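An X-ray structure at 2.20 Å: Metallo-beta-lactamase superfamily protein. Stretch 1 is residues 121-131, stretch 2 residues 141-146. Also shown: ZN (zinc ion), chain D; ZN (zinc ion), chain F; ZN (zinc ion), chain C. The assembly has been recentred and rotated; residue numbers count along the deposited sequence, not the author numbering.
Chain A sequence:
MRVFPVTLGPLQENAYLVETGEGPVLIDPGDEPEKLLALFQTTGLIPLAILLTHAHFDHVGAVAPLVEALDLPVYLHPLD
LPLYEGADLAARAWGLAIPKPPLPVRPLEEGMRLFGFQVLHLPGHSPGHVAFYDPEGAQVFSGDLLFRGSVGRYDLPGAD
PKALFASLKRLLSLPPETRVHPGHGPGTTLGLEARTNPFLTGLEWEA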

# COMPACT_ATOMS: atom_id res chain seq x y z
N HIS A 121 -6.20 10.58 1.07
CA HIS A 121 -5.35 10.67 2.24
C HIS A 121 -6.14 10.26 3.47
O HIS A 121 -7.05 10.96 3.91
CB HIS A 121 -4.75 12.07 2.43
CG HIS A 121 -3.79 12.15 3.59
ND1 HIS A 121 -3.90 13.11 4.58
CD2 HIS A 121 -2.73 11.38 3.93
CE1 HIS A 121 -2.94 12.94 5.46
NE2 HIS A 121 -2.21 11.89 5.10
N LEU A 122 -5.75 9.11 4.03
CA LEU A 122 -6.48 8.46 5.09
C LEU A 122 -5.52 8.09 6.22
O LEU A 122 -5.17 6.92 6.37
CB LEU A 122 -7.20 7.21 4.54
CG LEU A 122 -8.27 7.43 3.45
CD1 LEU A 122 -8.64 6.13 2.75
CD2 LEU A 122 -9.52 8.13 4.03
N PRO A 123 -5.12 9.08 7.05
CA PRO A 123 -4.10 8.85 8.05
C PRO A 123 -4.68 8.10 9.27
O PRO A 123 -5.89 7.91 9.36
CB PRO A 123 -3.70 10.28 8.46
CG PRO A 123 -4.98 11.04 8.36
CD PRO A 123 -5.68 10.45 7.14
N GLY A 124 -3.82 7.72 10.20
CA GLY A 124 -4.27 7.03 11.39
C GLY A 124 -3.39 5.85 11.70
O GLY A 124 -2.91 5.72 12.83
N HIS A 125 -3.19 4.97 10.72
CA HIS A 125 -2.23 3.86 10.85
C HIS A 125 -0.81 4.44 10.69
O HIS A 125 0.14 4.01 11.36
CB HIS A 125 -2.54 2.77 9.82
CG HIS A 125 -1.58 1.62 9.83
ND1 HIS A 125 -1.63 0.61 10.76
CD2 HIS A 125 -0.56 1.31 9.00
CE1 HIS A 125 -0.68 -0.27 10.52
NE2 HIS A 125 -0.01 0.13 9.46
N SER A 126 -0.69 5.44 9.81
CA SER A 126 0.52 6.26 9.69
C SER A 126 0.10 7.64 9.14
O SER A 126 -0.97 7.75 8.56
CB SER A 126 1.56 5.58 8.78
OG SER A 126 1.15 5.61 7.42
N PRO A 127 0.92 8.68 9.36
CA PRO A 127 0.51 10.07 9.01
C PRO A 127 0.28 10.32 7.52
O PRO A 127 -0.55 11.18 7.16
CB PRO A 127 1.68 10.94 9.52
CG PRO A 127 2.58 10.05 10.29
CD PRO A 127 2.26 8.62 9.99
N GLY A 128 1.02 9.60 6.67
CA GLY A 128 0.93 9.75 5.21
C GLY A 128 0.26 8.55 4.54
O GLY A 128 0.51 8.26 3.36
N HIS A 129 -0.59 7.86 5.29
CA HIS A 129 -1.25 6.66 4.77
C HIS A 129 -2.32 7.08 3.76
O HIS A 129 -3.20 7.89 4.08
CB HIS A 129 -1.88 5.83 5.90
CG HIS A 129 -2.23 4.43 5.50
ND1 HIS A 129 -3.20 4.15 4.57
CD2 HIS A 129 -1.75 3.24 5.91
CE1 HIS A 129 -3.29 2.84 4.40
NE2 HIS A 129 -2.42 2.27 5.21
N VAL A 130 -2.24 6.53 2.55
CA VAL A 130 -3.23 6.80 1.50
C VAL A 130 -3.94 5.53 1.05
O VAL A 130 -3.52 4.42 1.40
CB VAL A 130 -2.62 7.53 0.25
CG1 VAL A 130 -1.99 8.87 0.65
CG2 VAL A 130 -1.63 6.64 -0.51
N ALA A 131 -5.02 5.70 0.28
CA ALA A 131 -5.61 4.61 -0.50
C ALA A 131 -5.66 5.02 -1.95
O ALA A 131 -5.84 6.20 -2.27
CB ALA A 131 -7.01 4.26 0.00
ZN ZN D . 1.61 -0.48 8.24
ZN ZN F . -5.35 14.69 4.46
ZN ZN C . 1.69 -3.48 6.87
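Stretch 2, residues 141-146: FSGDLL

Stretch 2 enters on a strand that includes Phe141, folds through a type II' turn from Ser142 to Leu145, and brings that turn up against the histidine-rich loop of stretch 1. The two backbones run antiparallel: Ala131 lies opposite Ser142, with CA atoms 4.2 Å apart, whereas the nearest CA atoms at the other end, those of His125 and Leu145, are 6.7 Å apart. The close end is a meeting of strands; at the wide end, side chains fill the gap.

At the close end the packing is tight and simple. Ala131 CA approaches Phe141 O at 3.3 Å in a CA-H...O contact, and Ala131 CB rests 3.7 Å from Ser142 CA. Phe141 sets out sideways with chi1 in m, but its ring leads away from stretch 1, and the contact here is made by its carbonyl O. Ser142, in p, also points sideways.

The turn is then read by His129. Its chi1 is t (-164°) and chi2 is -65°, a combination that carries the ring across to the turn and presents its edge to the backbone. Asp144 N donates a hydrogen bond to His129 NE2, 3.0 Å long with an angle of 146°, and this is the one hydrogen bond between the stretches. The acceptor role means that NE2 carries no proton. Beside it, His129 CE1 lies 3.1 Å from Ser142 O, the same carbonyl that receives the turn's own bond from Leu145 N at 3.2 Å. Gly143 passes along this edge, its CA 3.9 Å from His129 CE1. Its phi of 54° already favours glycine, and the ring adds a second demand: an ideal CB would stand 2.8 Å from His129 CE1, a clash.

Asp144 points toward stretch 1. The backbone of the turn sets its CB over one face of the His125 ring, 3.5 Å from the centroid and 19° off the normal, a CH-pi contact; chi1 in m and chi2 near 0° then carry the carboxylate to the metals. His125, with chi1 t and chi2 79°, brings NE2 to within 2.1 Å of the chain D zinc. Asp144 OD2 binds that ion at 2.5 Å and the chain C zinc at 2.1 Å, thus bridging the two. His125 NE2 and Asp144 OD2 are 3.2 Å apart, but not hydrogen-bonded; the shared metal accounts for their proximity.

Leu145 closes the contact, its modelled side chain ending at CG, which sits 4.3 Å from Leu122 CB and 4.0 Å from His129 CE1. Leu122 (m, t) points toward it from a loop tied down by the bond from Leu122 N to His129 O, 2.8 Å. The rule is economical: a glycine lets the turn pass a histidine edge, the next backbone NH anchors to that edge, and the same residue's side chain covers a second histidine while ligating its zinc.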

# COMPACT_ATOMS: atom_id res chain seq x y z
N PHE A 141 -7.17 0.04 -3.12
CA PHE A 141 -5.95 -0.51 -2.54
C PHE A 141 -5.69 0.36 -1.32
O PHE A 141 -5.10 1.45 -1.41
CB PHE A 141 -4.80 -0.46 -3.57
CG PHE A 141 -5.05 -1.35 -4.77
CD1 PHE A 141 -4.57 -2.66 -4.78
CD2 PHE A 141 -5.79 -0.90 -5.85
CE1 PHE A 141 -4.83 -3.51 -5.89
CE2 PHE A 141 -6.04 -1.73 -6.96
CZ PHE A 141 -5.57 -3.03 -6.97
N SER A 142 -6.17 -0.11 -0.18
CA SER A 142 -6.31 0.74 1.01
C SER A 142 -5.26 0.45 2.08
O SER A 142 -5.41 0.87 3.22
CB SER A 142 -7.72 0.60 1.57
OG SER A 142 -8.11 -0.77 1.58
N GLY A 143 -4.22 -0.28 1.71
CA GLY A 143 -3.12 -0.58 2.62
C GLY A 143 -3.57 -1.20 3.93
O GLY A 143 -4.34 -2.18 3.94
N ASP A 144 -3.10 -0.64 5.03
CA ASP A 144 -3.40 -1.21 6.34
C ASP A 144 -4.54 -0.49 7.06
O ASP A 144 -4.56 -0.47 8.29
CB ASP A 144 -2.15 -1.24 7.21
CG ASP A 144 -1.06 -2.15 6.65
OD1 ASP A 144 -1.29 -2.79 5.59
OD2 ASP A 144 0.03 -2.22 7.28
N LEU A 145 -5.46 0.12 6.32
CA LEU A 145 -6.65 0.74 6.93
C LEU A 145 -7.64 -0.34 7.41
O LEU A 145 -7.98 -0.42 8.60
CB LEU A 145 -7.36 1.65 5.93
CG LEU A 145 -7.00 3.15 5.91
N LEU A 146 -8.06 -1.18 6.47
CA LEU A 146 -9.14 -2.12 6.68
C LEU A 146 -8.75 -3.53 6.23
O LEU A 146 -8.34 -3.73 5.08
CB LEU A 146 -10.38 -1.64 5.91
CG LEU A 146 -11.67 -2.46 5.94
CD1 LEU A 146 -12.31 -2.48 7.34
CD2 LEU A 146 -12.65 -1.92 4.90
O HOH W 1 2.53 -2.33 8.14